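Local coordinates for protein CocE/NonD family hydrolase (Staphylococcus aureus subsp. aureus COL, PDB 3III) that probably hydrolyses ester or amide bonds as a serine hydrolase of the CocE/NonD family, with an alpha/beta-hydrolase domain related to X-Pro dipeptidyl-peptidases, at residues E232-A237 with D245-Q250; S350-P355 with V406-L411; A357-L362 with S469-P474. One frame throughout, in Å; residues are numbered along the deposited sequence.

Interaction 1. Residues E232-A237 with D245-Q250; sequences EDLIQA and DDFWKQ
Glu-232, Leu-234 and Ala-237 all reach the outer end of the Phe-247 ring. The contact joins two short helices, 234-240 and 246-249. Both lie in the helical insertion between strands 186-192 and 262-267 of the alpha/beta-hydrolase domain, consistent with the cap of this family.

Glu-232 stands just before the first helix. Its chain runs straight, with CG anti to the backbone N (chi1 178°). This brings OE2 to the ring edge, close to the ring plane, 3.5 Å from Phe-247 CZ. The carboxylate and ring planes are 75° apart. This placement probably suits the oxygen, since the rim of the ring carries partial positive charge. OE1 is hydrogen-bonded to Ser-136 OG and forms a salt bridge with Arg-251; OE2 is also hydrogen-bonded, to a residue flanking one segment.

Asp-233 N-caps the helix: OD1 accepts from Gln-236 N at 2.9 Å, from above the carboxylate plane. Leu-234 sends CD2 to the same ring edge, 4.4 Å from Phe-247 CZ. Its side chain also touches Trp-217 and Thr-218 of helix 213-224.

Ala-237 makes the close apolar touch, with CB 3.5 Å from Phe-247 CZ. Its carbonyl O lies 4.4 Å from Trp-248 CZ2.

The second helix is also N-capped, by Asp-245 OD1, which accepts from Trp-248 N. The ring of Phe-247 is further held by a stack with His-241. The indole NE1 of Trp-248 is satisfied by His-241 O. Phe-247 turns its edge to one face of the indole, CE2 lying 3.6 Å above the Trp-248 ring plane, over its centre.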
ATOM      1  N   GLU A 232     -18.482  -6.905   9.769  1.00  8.62           N
ATOM      2  CA  GLU A 232     -17.567  -7.257  10.841  1.00  9.20           C
ATOM      3  C   GLU A 232     -17.131  -5.994  11.571  1.00  8.19           C
ATOM      4  O   GLU A 232     -16.743  -5.034  10.938  1.00  7.78           O
ATOM      5  CB  GLU A 232     -16.364  -7.993  10.280  1.00  9.06           C
ATOM      6  CG  GLU A 232     -15.319  -8.368  11.297  1.00 11.76           C
ATOM      7  CD  GLU A 232     -14.134  -9.129  10.686  1.00 12.53           C
ATOM      8  OE1 GLU A 232     -13.990  -9.096   9.454  1.00 10.35           O
ATOM      9  OE2 GLU A 232     -13.337  -9.719  11.482  1.00 10.32           O
ATOM     10  N   ASP A 233     -17.145  -6.021  12.903  1.00  8.83           N
ATOM     11  CA  ASP A 233     -16.777  -4.856  13.706  1.00  8.86           C
ATOM     12  C   ASP A 233     -15.260  -4.832  13.931  1.00  9.80           C
ATOM     13  O   ASP A 233     -14.726  -5.342  14.936  1.00  8.36           O
ATOM     14  CB  ASP A 233     -17.518  -4.869  15.041  1.00  9.49           C
ATOM     15  CG  ASP A 233     -17.241  -3.634  15.871  1.00 10.32           C
ATOM     16  OD1 ASP A 233     -16.313  -2.842  15.592  1.00  8.85           O
ATOM     17  OD2 ASP A 233     -17.955  -3.483  16.843  1.00 15.24           O
ATOM     18  N   LEU A 234     -14.575  -4.194  13.006  1.00  9.65           N
ATOM     19  CA  LEU A 234     -13.131  -4.167  13.024  1.00 10.29           C
ATOM     20  C   LEU A 234     -12.609  -3.155  14.014  1.00  9.91           C
ATOM     21  O   LEU A 234     -11.480  -3.232  14.370  1.00  9.86           O
ATOM     22  CB  LEU A 234     -12.562  -3.920  11.611  1.00 11.12           C
ATOM     23  CG  LEU A 234     -12.560  -5.136  10.686  1.00 11.82           C
ATOM     24  CD1 LEU A 234     -12.338  -4.683   9.210  1.00  9.70           C
ATOM     25  CD2 LEU A 234     -11.562  -6.215  11.149  1.00 13.84           C
ATOM     26  N   ILE A 235     -13.442  -2.232  14.483  1.00 10.83           N
ATOM     27  CA  ILE A 235     -13.051  -1.324  15.572  1.00 10.58           C
ATOM     28  C   ILE A 235     -12.840  -2.196  16.847  1.00  9.05           C
ATOM     29  O   ILE A 235     -11.810  -2.149  17.527  1.00  8.03           O
ATOM     30  CB  ILE A 235     -14.121  -0.245  15.794  1.00 10.39           C
ATOM     31  CG1 ILE A 235     -14.244   0.677  14.562  1.00 13.06           C
ATOM     32  CG2 ILE A 235     -13.807   0.606  16.994  1.00 13.20           C
ATOM     33  CD1 ILE A 235     -12.965   1.406  14.266  1.00 11.28           C
ATOM     34  N   GLN A 236     -13.826  -3.012  17.142  1.00  8.05           N
ATOM     35  CA  GLN A 236     -13.744  -3.878  18.321  1.00  8.16           C
ATOM     36  C   GLN A 236     -12.630  -4.934  18.168  1.00  6.90           C
ATOM     37  O   GLN A 236     -11.944  -5.265  19.159  1.00  5.12           O
ATOM     38  CB  GLN A 236     -15.111  -4.523  18.638  1.00  7.80           C
ATOM     39  CG  GLN A 236     -15.106  -5.437  19.869  1.00  7.81           C
ATOM     40  CD  GLN A 236     -14.628  -4.735  21.168  1.00 12.02           C
ATOM     41  OE1 GLN A 236     -14.818  -3.520  21.325  1.00 12.73           O
ATOM     42  NE2 GLN A 236     -14.047  -5.507  22.120  1.00 10.58           N
ATOM     43  N   ALA A 237     -12.391  -5.416  16.941  1.00  7.84           N
ATOM     44  CA  ALA A 237     -11.351  -6.426  16.688  1.00  6.79           C
ATOM     45  C   ALA A 237      -9.990  -5.821  17.081  1.00  7.32           C
ATOM     46  O   ALA A 237      -9.177  -6.479  17.774  1.00  6.91           O
ATOM     47  CB  ALA A 237     -11.361  -6.944  15.175  1.00  5.77           C
ATOM     48  N   ASP A 245      -2.320 -12.589  16.917  1.00 11.22           N
ATOM     49  CA  ASP A 245      -2.840 -13.844  17.470  1.00  9.87           C
ATOM     50  C   ASP A 245      -3.567 -14.640  16.362  1.00 10.90           C
ATOM     51  O   ASP A 245      -3.405 -14.333  15.189  1.00  8.89           O
ATOM     52  CB  ASP A 245      -3.761 -13.509  18.663  1.00 11.13           C
ATOM     53  CG  ASP A 245      -4.924 -12.569  18.292  1.00  9.75           C
ATOM     54  OD1 ASP A 245      -5.121 -12.265  17.096  1.00 10.12           O
ATOM     55  OD2 ASP A 245      -5.654 -12.112  19.218  1.00 10.39           O
ATOM     56  N   ASP A 246      -4.349 -15.665  16.699  1.00  9.82           N
ATOM     57  CA  ASP A 246      -4.993 -16.453  15.652  1.00 12.32           C
ATOM     58  C   ASP A 246      -5.922 -15.602  14.773  1.00 10.80           C
ATOM     59  O   ASP A 246      -6.054 -15.841  13.569  1.00 11.21           O
ATOM     60  CB  ASP A 246      -5.843 -17.597  16.262  1.00 12.71           C
ATOM     61  CG  ASP A 246      -4.989 -18.681  16.920  1.00 19.59           C
ATOM     62  OD1 ASP A 246      -3.748 -18.647  16.732  1.00 24.92           O
ATOM     63  OD2 ASP A 246      -5.558 -19.585  17.613  1.00 24.48           O
ATOM     64  N   PHE A 247      -6.632 -14.661  15.391  1.00  9.58           N
ATOM     65  CA  PHE A 247      -7.464 -13.712  14.629  1.00  8.55           C
ATOM     66  C   PHE A 247      -6.699 -12.997  13.509  1.00  9.13           C
ATOM     67  O   PHE A 247      -7.104 -13.056  12.319  1.00 10.16           O
ATOM     68  CB  PHE A 247      -8.102 -12.673  15.566  1.00  8.75           C
ATOM     69  CG  PHE A 247      -8.928 -11.662  14.828  1.00  6.97           C
ATOM     70  CD1 PHE A 247     -10.254 -11.944  14.511  1.00  9.94           C
ATOM     71  CD2 PHE A 247      -8.368 -10.469  14.394  1.00  7.06           C
ATOM     72  CE1 PHE A 247     -11.009 -11.042  13.806  1.00 10.72           C
ATOM     73  CE2 PHE A 247      -9.114  -9.563  13.681  1.00  9.21           C
ATOM     74  CZ  PHE A 247     -10.447  -9.850  13.385  1.00 11.65           C
ATOM     75  N   TRP A 248      -5.616 -12.326  13.872  1.00  8.18           N
ATOM     76  CA  TRP A 248      -4.841 -11.564  12.901  1.00  8.77           C
ATOM     77  C   TRP A 248      -4.037 -12.430  11.942  1.00  9.70           C
ATOM     78  O   TRP A 248      -3.791 -11.995  10.822  1.00  8.95           O
ATOM     79  CB  TRP A 248      -3.912 -10.542  13.575  1.00  8.31           C
ATOM     80  CG  TRP A 248      -4.647  -9.352  14.174  1.00  5.83           C
ATOM     81  CD1 TRP A 248      -4.682  -8.981  15.492  1.00  7.31           C
ATOM     82  CD2 TRP A 248      -5.500  -8.439  13.492  1.00  5.19           C
ATOM     83  NE1 TRP A 248      -5.422  -7.831  15.636  1.00  2.96           N
ATOM     84  CE2 TRP A 248      -5.946  -7.496  14.428  1.00  3.99           C
ATOM     85  CE3 TRP A 248      -5.873  -8.274  12.153  1.00  6.58           C
ATOM     86  CZ2 TRP A 248      -6.798  -6.415  14.072  1.00  5.89           C
ATOM     87  CZ3 TRP A 248      -6.717  -7.223  11.817  1.00  7.37           C
ATOM     88  CH2 TRP A 248      -7.197  -6.338  12.782  1.00  2.62           C
ATOM     89  N   LYS A 249      -3.609 -13.633  12.372  1.00  9.81           N
ATOM     90  CA  LYS A 249      -2.922 -14.543  11.453  1.00 10.67           C
ATOM     91  C   LYS A 249      -3.800 -14.911  10.261  1.00 10.23           C
ATOM     92  O   LYS A 249      -3.303 -15.110   9.169  1.00  9.44           O
ATOM     93  CB  LYS A 249      -2.426 -15.816  12.180  1.00 12.32           C
ATOM     94  CG  LYS A 249      -1.244 -15.551  13.135  1.00 14.67           C
ATOM     95  CD  LYS A 249      -0.913 -16.714  14.090  1.00 17.48           C
ATOM     96  CE  LYS A 249       0.249 -16.329  14.993  1.00 16.61           C
ATOM     97  NZ  LYS A 249       0.634 -17.455  15.852  1.00 18.44           N
ATOM     98  N   GLN A 250      -5.110 -14.987  10.462  1.00 10.45           N
ATOM     99  CA  GLN A 250      -6.052 -15.222   9.360  1.00 11.84           C
ATOM    100  C   GLN A 250      -6.222 -14.014   8.442  1.00 12.51           C
ATOM    101  O   GLN A 250      -6.899 -14.134   7.387  1.00 13.89           O
ATOM    102  CB  GLN A 250      -7.416 -15.600   9.907  1.00 11.26           C
ATOM    103  CG  GLN A 250      -7.398 -16.915  10.630  1.00 14.30           C
ATOM    104  CD  GLN A 250      -8.730 -17.226  11.213  1.00 18.45           C
ATOM    105  OE1 GLN A 250      -9.699 -17.419  10.484  1.00 22.26           O
ATOM    106  NE2 GLN A 250      -8.809 -17.297  12.539  1.00 22.02           N
TER

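Interaction 2. Residues S350-P355 with V406-L411; sequences SAFPLP and VGNMNL
The Phe-352 ring has the side-chain amide of Asn-408 at its edge, near the ring plane. Asn-408 ND2 lies 4.5 Å from Phe-352 CZ. Gly-407 CA approaches the ring obliquely, 4.2 Å from Phe-352 CE1. The ring of Phe-279 also meets Phe-352, with the planes at about 40°.

Phe-352 extends this far because its CG is anti to the backbone N (chi1 -177°). A cis peptide bond then leads into Pro-353 and bends the chain. Leu-354 points toward the other segment. Its CD2 packs on Val-406, 3.9 Å from Val-406 CG1.

One water bridges the two backbones. It accepts from Leu-354 N at 2.9 Å and donates to Val-406 O at 2.9 Å. Both buried polar groups thus find a partner at the corner of the chain. Gly-407 forms that corner, with a positive phi of 136°.

Segment 350-355 is part of the linker from strand 343-349, at the edge of the hydrolase sheet, to strand 358-365 of the C-terminal beta domain. Leu-354 and Val-406 share two neighbours, Tyr-335 of strand 333-338 and Val-559 of strand 553-559, so the contact lies where the two sheets meet.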
ATOM      1  N   SER A 350      17.273  -6.272 -11.276  1.00  9.89           N
ATOM      2  CA  SER A 350      16.837  -7.626 -11.562  1.00  9.03           C
ATOM      3  C   SER A 350      16.047  -8.215 -10.377  1.00  9.59           C
ATOM      4  O   SER A 350      15.353  -9.244 -10.510  1.00  8.10           O
ATOM      5  CB  SER A 350      18.096  -8.466 -11.884  1.00 10.41           C
ATOM      6  OG  SER A 350      18.882  -8.549 -10.708  1.00  9.04           O
ATOM      7  N   ALA A 351      16.092  -7.531  -9.233  1.00  8.29           N
ATOM      8  CA  ALA A 351      15.516  -8.057  -8.000  1.00 10.67           C
ATOM      9  C   ALA A 351      15.217  -6.935  -6.992  1.00 10.22           C
ATOM     10  O   ALA A 351      15.840  -5.885  -7.040  1.00 11.15           O
ATOM     11  CB  ALA A 351      16.465  -9.091  -7.321  1.00  8.66           C
ATOM     12  N   PHE A 352      14.281  -7.210  -6.095  1.00 10.19           N
ATOM     13  CA  PHE A 352      14.145  -6.447  -4.857  1.00 11.52           C
ATOM     14  C   PHE A 352      14.093  -7.400  -3.691  1.00 10.84           C
ATOM     15  O   PHE A 352      13.335  -8.337  -3.744  1.00 12.64           O
ATOM     16  CB  PHE A 352      12.914  -5.541  -4.859  1.00 11.76           C
ATOM     17  CG  PHE A 352      12.824  -4.703  -3.628  1.00 11.64           C
ATOM     18  CD1 PHE A 352      13.405  -3.467  -3.586  1.00 12.95           C
ATOM     19  CD2 PHE A 352      12.242  -5.189  -2.499  1.00 11.38           C
ATOM     20  CE1 PHE A 352      13.364  -2.708  -2.455  1.00 13.62           C
ATOM     21  CE2 PHE A 352      12.238  -4.438  -1.334  1.00 13.12           C
ATOM     22  CZ  PHE A 352      12.802  -3.188  -1.338  1.00 13.18           C
ATOM     23  N   PRO A 353      14.873  -7.156  -2.627  1.00 10.54           N
ATOM     24  CA  PRO A 353      15.856  -6.061  -2.445  1.00  9.76           C
ATOM     25  C   PRO A 353      16.873  -6.013  -3.556  1.00  9.87           C
ATOM     26  O   PRO A 353      17.193  -7.039  -4.197  1.00  8.79           O
ATOM     27  CB  PRO A 353      16.544  -6.392  -1.101  1.00  9.90           C
ATOM     28  CG  PRO A 353      15.556  -7.293  -0.334  1.00 11.33           C
ATOM     29  CD  PRO A 353      14.762  -8.031  -1.416  1.00 10.76           C
ATOM     30  N   LEU A 354      17.348  -4.815  -3.837  1.00 10.66           N
ATOM     31  CA  LEU A 354      18.362  -4.604  -4.890  1.00 11.49           C
ATOM     32  C   LEU A 354      19.606  -5.449  -4.682  1.00 11.90           C
ATOM     33  O   LEU A 354      20.220  -5.448  -3.609  1.00 10.12           O
ATOM     34  CB  LEU A 354      18.743  -3.129  -5.015  1.00 12.02           C
ATOM     35  CG  LEU A 354      17.931  -2.281  -5.986  1.00 14.89           C
ATOM     36  CD1 LEU A 354      16.468  -2.494  -5.874  1.00 13.28           C
ATOM     37  CD2 LEU A 354      18.283  -0.805  -5.881  1.00 16.78           C
ATOM     38  N   PRO A 355      20.001  -6.200  -5.715  1.00 13.53           N
ATOM     39  CA  PRO A 355      21.122  -7.123  -5.494  1.00 14.88           C
ATOM     40  C   PRO A 355      22.441  -6.419  -5.227  1.00 15.58           C
ATOM     41  O   PRO A 355      23.286  -6.999  -4.608  1.00 17.06           O
ATOM     42  CB  PRO A 355      21.209  -7.918  -6.794  1.00 15.10           C
ATOM     43  CG  PRO A 355      20.402  -7.229  -7.735  1.00 15.05           C
ATOM     44  CD  PRO A 355      19.444  -6.341  -7.058  1.00 12.81           C
ATOM     45  N   VAL A 406      18.166   2.934  -1.382  1.00  7.83           N
ATOM     46  CA  VAL A 406      16.951   2.323  -1.906  1.00  6.52           C
ATOM     47  C   VAL A 406      16.706   1.004  -1.224  1.00  6.77           C
ATOM     48  O   VAL A 406      17.422   0.043  -1.445  1.00  6.36           O
ATOM     49  CB  VAL A 406      17.013   2.148  -3.425  1.00  6.97           C
ATOM     50  CG1 VAL A 406      15.702   1.469  -3.964  1.00  8.34           C
ATOM     51  CG2 VAL A 406      17.225   3.491  -4.163  1.00  7.68           C
ATOM     52  N   GLY A 407      15.637   0.947  -0.456  1.00  7.25           N
ATOM     53  CA  GLY A 407      15.287  -0.225   0.278  1.00  8.92           C
ATOM     54  C   GLY A 407      14.861   0.041   1.714  1.00  7.80           C
ATOM     55  O   GLY A 407      14.397   1.166   2.059  1.00  8.21           O
ATOM     56  N   ASN A 408      14.930  -1.010   2.536  1.00  7.35           N
ATOM     57  CA  ASN A 408      14.603  -0.926   3.960  1.00  7.33           C
ATOM     58  C   ASN A 408      15.745  -0.285   4.720  1.00  7.20           C
ATOM     59  O   ASN A 408      16.871  -0.338   4.274  1.00  7.15           O
ATOM     60  CB  ASN A 408      14.312  -2.321   4.530  1.00  7.99           C
ATOM     61  CG  ASN A 408      12.892  -2.838   4.179  1.00 10.13           C
ATOM     62  OD1 ASN A 408      11.922  -2.579   4.919  1.00 16.98           O
ATOM     63  ND2 ASN A 408      12.787  -3.632   3.112  1.00  9.39           N
HETATM   64  N   MSE A 409      15.439   0.342   5.858  1.00  7.93           N
HETATM   65  CA  MSE A 409      16.465   0.747   6.824  1.00  7.96           C
HETATM   66  C   MSE A 409      16.027   0.261   8.167  1.00  7.23           C
HETATM   67  O   MSE A 409      14.824   0.112   8.427  1.00  6.63           O
HETATM   68  CB  MSE A 409      16.601   2.260   6.869  1.00  8.63           C
HETATM   69  CG  MSE A 409      16.664   2.925   5.501  1.00 12.56           C
HETATM   70 SE   MSE A 409      17.359   4.802   5.687  1.00 19.96          SE
HETATM   71  CE  MSE A 409      16.525   5.583   4.003  1.00 12.54           C
ATOM     72  N   ASN A 410      17.013   0.059   9.025  1.00  6.32           N
ATOM     73  CA  ASN A 410      16.826  -0.547  10.334  1.00  6.29           C
ATOM     74  C   ASN A 410      17.454   0.400  11.331  1.00  6.29           C
ATOM     75  O   ASN A 410      18.681   0.678  11.270  1.00  4.58           O
ATOM     76  CB  ASN A 410      17.491  -1.957  10.388  1.00  6.30           C
ATOM     77  CG  ASN A 410      17.261  -2.660  11.712  1.00  8.05           C
ATOM     78  OD1 ASN A 410      16.656  -2.100  12.627  1.00 11.45           O
ATOM     79  ND2 ASN A 410      17.718  -3.916  11.818  1.00  8.65           N
ATOM     80  N   LEU A 411      16.629   0.879  12.248  1.00  6.20           N
ATOM     81  CA  LEU A 411      17.129   1.720  13.324  1.00  7.72           C
ATOM     82  C   LEU A 411      17.216   0.926  14.625  1.00  7.20           C
ATOM     83  O   LEU A 411      16.179   0.589  15.218  1.00  7.02           O
ATOM     84  CB  LEU A 411      16.240   2.957  13.484  1.00  7.55           C
ATOM     85  CG  LEU A 411      16.666   3.870  14.630  1.00  7.43           C
ATOM     86  CD1 LEU A 411      18.114   4.352  14.404  1.00  5.75           C
ATOM     87  CD2 LEU A 411      15.662   5.072  14.766  1.00  4.68           C
TER
HETATM   88  O   HOH W   1      17.103  -2.798  -1.835  1.00  9.27           O

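Interaction 3. Residues A357-L362 with S469-P474; sequences AEYTPL and SSIAQP
Tyr-359, on strand 358-365 of the C-terminal beta domain, rests against Ile-471 and Ala-472 in a loop turned by an ST motif. The loop belongs to the long connection between strands 447-458 and 490-503.

The two aliphatic groups meet different parts of the tyrosine. Ala-472 CB touches the ring, 3.5 Å from Tyr-359 CE1 and 3.7 Å from Tyr-359 CD1. Ile-471 CG2 lies 4.0 Å from Tyr-359 CB and equally near CG and CD2, on the other flank of the ring from CD1 and CE1. Both approach the ring obliquely. Tyr-359 has CG anti to its carbonyl carbon (chi1 -65°), which turns the ring to the loop.

The contact across the segments is apolar; polar bonds shape each segment from within. Ser-470 OG accepts from Gln-473 N at 3.0 Å, which makes the ST motif. A weak bond from Ala-472 N reaches the same oxygen. Ser-470 N also donates to Gln-473 O at 3.0 Å. These bonds close the turn, from which Ile-471 and Ala-472 point toward the strand. On the strand, Thr-360 points away from the loop, and its OG1 donates to Glu-358 O at 2.9 Å.

Strand 358-365 pairs antiparallel with strand 553-559, whose Ile-555 also touches Tyr-359. The loop also packs on strands 408-417 and 490-503. Gln-473 NE2 donates to Glu-495 there, and to Glu-280 of helix 275-284.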
ATOM      1  N   ALA A 357      22.765  -3.832  -3.090  1.00 12.35           N
ATOM      2  CA  ALA A 357      22.641  -2.973  -1.912  1.00 11.64           C
ATOM      3  C   ALA A 357      23.790  -3.318  -0.963  1.00 10.90           C
ATOM      4  O   ALA A 357      24.106  -4.481  -0.799  1.00 11.08           O
ATOM      5  CB  ALA A 357      21.256  -3.143  -1.229  1.00  9.82           C
ATOM      6  N   GLU A 358      24.433  -2.301  -0.381  1.00 11.30           N
ATOM      7  CA  GLU A 358      25.479  -2.484   0.642  1.00 11.36           C
ATOM      8  C   GLU A 358      24.941  -1.948   1.924  1.00  9.50           C
ATOM      9  O   GLU A 358      24.780  -0.743   2.071  1.00  9.93           O
ATOM     10  CB  GLU A 358      26.771  -1.745   0.277  1.00 12.25           C
ATOM     11  CG  GLU A 358      27.353  -2.231  -1.019  1.00 19.01           C
ATOM     12  CD  GLU A 358      28.850  -1.880  -1.226  1.00 28.15           C
ATOM     13  OE1 GLU A 358      29.224  -1.590  -2.406  1.00 32.68           O
ATOM     14  OE2 GLU A 358      29.642  -1.901  -0.226  1.00 34.15           O
ATOM     15  N   TYR A 359      24.578  -2.837   2.827  1.00  9.72           N
ATOM     16  CA  TYR A 359      23.878  -2.435   4.044  1.00  8.93           C
ATOM     17  C   TYR A 359      24.940  -1.875   4.982  1.00  8.63           C
ATOM     18  O   TYR A 359      25.795  -2.620   5.421  1.00  7.08           O
ATOM     19  CB  TYR A 359      23.104  -3.615   4.633  1.00  9.17           C
ATOM     20  CG  TYR A 359      21.995  -4.066   3.704  1.00 10.69           C
ATOM     21  CD1 TYR A 359      20.925  -3.228   3.439  1.00 11.09           C
ATOM     22  CD2 TYR A 359      22.065  -5.289   3.034  1.00 12.06           C
ATOM     23  CE1 TYR A 359      19.910  -3.589   2.564  1.00 10.61           C
ATOM     24  CE2 TYR A 359      21.057  -5.691   2.175  1.00 12.39           C
ATOM     25  CZ  TYR A 359      19.985  -4.831   1.935  1.00 13.84           C
ATOM     26  OH  TYR A 359      18.978  -5.197   1.058  1.00 12.50           O
ATOM     27  N   THR A 360      24.871  -0.571   5.285  1.00  7.60           N
ATOM     28  CA  THR A 360      26.010   0.143   5.865  1.00  7.97           C
ATOM     29  C   THR A 360      25.549   0.767   7.176  1.00  8.94           C
ATOM     30  O   THR A 360      24.546   1.468   7.205  1.00  7.94           O
ATOM     31  CB  THR A 360      26.521   1.210   4.933  1.00  7.50           C
ATOM     32  OG1 THR A 360      26.787   0.605   3.663  1.00  9.22           O
ATOM     33  CG2 THR A 360      27.795   1.898   5.445  1.00  8.51           C
ATOM     34  N   PRO A 361      26.257   0.478   8.274  1.00  7.63           N
ATOM     35  CA  PRO A 361      25.822   1.072   9.530  1.00  8.21           C
ATOM     36  C   PRO A 361      26.330   2.477   9.684  1.00  7.48           C
ATOM     37  O   PRO A 361      27.478   2.764   9.325  1.00  8.76           O
ATOM     38  CB  PRO A 361      26.488   0.163  10.588  1.00  7.87           C
ATOM     39  CG  PRO A 361      27.641  -0.475   9.909  1.00  8.30           C
ATOM     40  CD  PRO A 361      27.394  -0.441   8.438  1.00  9.11           C
ATOM     41  N   LEU A 362      25.495   3.347  10.215  1.00  8.05           N
ATOM     42  CA  LEU A 362      25.913   4.637  10.757  1.00  8.30           C
ATOM     43  C   LEU A 362      25.567   4.669  12.273  1.00  9.39           C
ATOM     44  O   LEU A 362      24.391   4.546  12.660  1.00  9.24           O
ATOM     45  CB  LEU A 362      25.213   5.765  10.026  1.00  8.10           C
ATOM     46  CG  LEU A 362      25.643   6.012   8.568  1.00  8.34           C
ATOM     47  CD1 LEU A 362      24.643   7.057   7.930  1.00  7.30           C
ATOM     48  CD2 LEU A 362      27.087   6.492   8.523  1.00 10.57           C
ATOM     49  N   SER A 469      13.641 -11.923  10.187  1.00  8.46           N
ATOM     50  CA  SER A 469      14.367 -10.656  10.251  1.00  8.77           C
ATOM     51  C   SER A 469      15.597 -10.705   9.376  1.00  8.78           C
ATOM     52  O   SER A 469      16.213 -11.764   9.221  1.00  9.87           O
ATOM     53  CB  SER A 469      14.794 -10.325  11.668  1.00  7.44           C
ATOM     54  OG  SER A 469      13.664 -10.103  12.540  1.00  6.83           O
ATOM     55  N   SER A 470      15.998  -9.539   8.896  1.00  8.73           N
ATOM     56  CA  SER A 470      17.229  -9.376   8.123  1.00  8.60           C
ATOM     57  C   SER A 470      17.933  -8.180   8.705  1.00  9.46           C
ATOM     58  O   SER A 470      17.373  -7.474   9.551  1.00  8.68           O
ATOM     59  CB  SER A 470      16.916  -9.130   6.647  1.00  8.50           C
ATOM     60  OG  SER A 470      16.442  -7.819   6.535  1.00 10.02           O
ATOM     61  N   ILE A 471      19.146  -7.916   8.236  1.00 10.30           N
ATOM     62  CA  ILE A 471      19.893  -6.791   8.762  1.00  9.96           C
ATOM     63  C   ILE A 471      19.223  -5.445   8.460  1.00  9.46           C
ATOM     64  O   ILE A 471      19.341  -4.506   9.246  1.00  8.16           O
ATOM     65  CB  ILE A 471      21.353  -6.765   8.272  1.00 10.66           C
ATOM     66  CG1 ILE A 471      22.129  -5.675   9.008  1.00 14.67           C
ATOM     67  CG2 ILE A 471      21.485  -6.568   6.775  1.00  7.74           C
ATOM     68  CD1 ILE A 471      23.616  -6.043   9.269  1.00 20.85           C
ATOM     69  N   ALA A 472      18.514  -5.347   7.334  1.00  7.90           N
ATOM     70  CA  ALA A 472      17.835  -4.087   6.993  1.00  8.03           C
ATOM     71  C   ALA A 472      16.363  -3.997   7.406  1.00  7.82           C
ATOM     72  O   ALA A 472      15.759  -2.900   7.444  1.00  7.85           O
ATOM     73  CB  ALA A 472      17.973  -3.816   5.507  1.00  6.74           C
ATOM     74  N   GLN A 473      15.752  -5.143   7.610  1.00  8.83           N
ATOM     75  CA  GLN A 473      14.335  -5.208   7.908  1.00  8.30           C
ATOM     76  C   GLN A 473      14.083  -6.090   9.084  1.00  8.15           C
ATOM     77  O   GLN A 473      14.040  -7.323   8.940  1.00  7.61           O
ATOM     78  CB  GLN A 473      13.528  -5.738   6.710  1.00  9.28           C
ATOM     79  CG  GLN A 473      12.005  -5.612   6.930  1.00  8.40           C
ATOM     80  CD  GLN A 473      11.172  -6.364   5.890  1.00  9.38           C
ATOM     81  OE1 GLN A 473      11.696  -6.920   4.933  1.00 12.15           O
ATOM     82  NE2 GLN A 473       9.868  -6.374   6.087  1.00 10.84           N
ATOM     83  N   PRO A 474      13.880  -5.470  10.259  1.00  8.08           N
ATOM     84  CA  PRO A 474      13.477  -6.272  11.407  1.00  8.65           C
ATOM     85  C   PRO A 474      12.032  -6.781  11.217  1.00  8.12           C
ATOM     86  O   PRO A 474      11.228  -6.126  10.546  1.00  7.81           O
ATOM     87  CB  PRO A 474      13.626  -5.311  12.592  1.00  8.62           C
ATOM     88  CG  PRO A 474      13.568  -3.965  12.027  1.00  9.23           C
ATOM     89  CD  PRO A 474      13.995  -4.045  10.585  1.00  9.39           C
TER

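How the interactions relate
Interactions 2 and 3 are neighbours, with centres about 8 Å apart. Along the chain their segments alternate, and both reach the antiparallel sheet of the C-terminal domain. They touch directly: Asn-410 ND2 probably donates to Ile-471 O at 3.1 Å, and Pro-353 CB packs on Tyr-359 OH at 3.5 Å. Interaction 1 lies apart, in the hydrolase domain. Its centre is about 31 Å from that of interaction 2 and 32 Å from that of interaction 3, and it touches neither. A bound palmitic acid lies about 12 Å from the Leu-234 side chain, too far to touch it. Interaction 2 forms part of the join between the two domains.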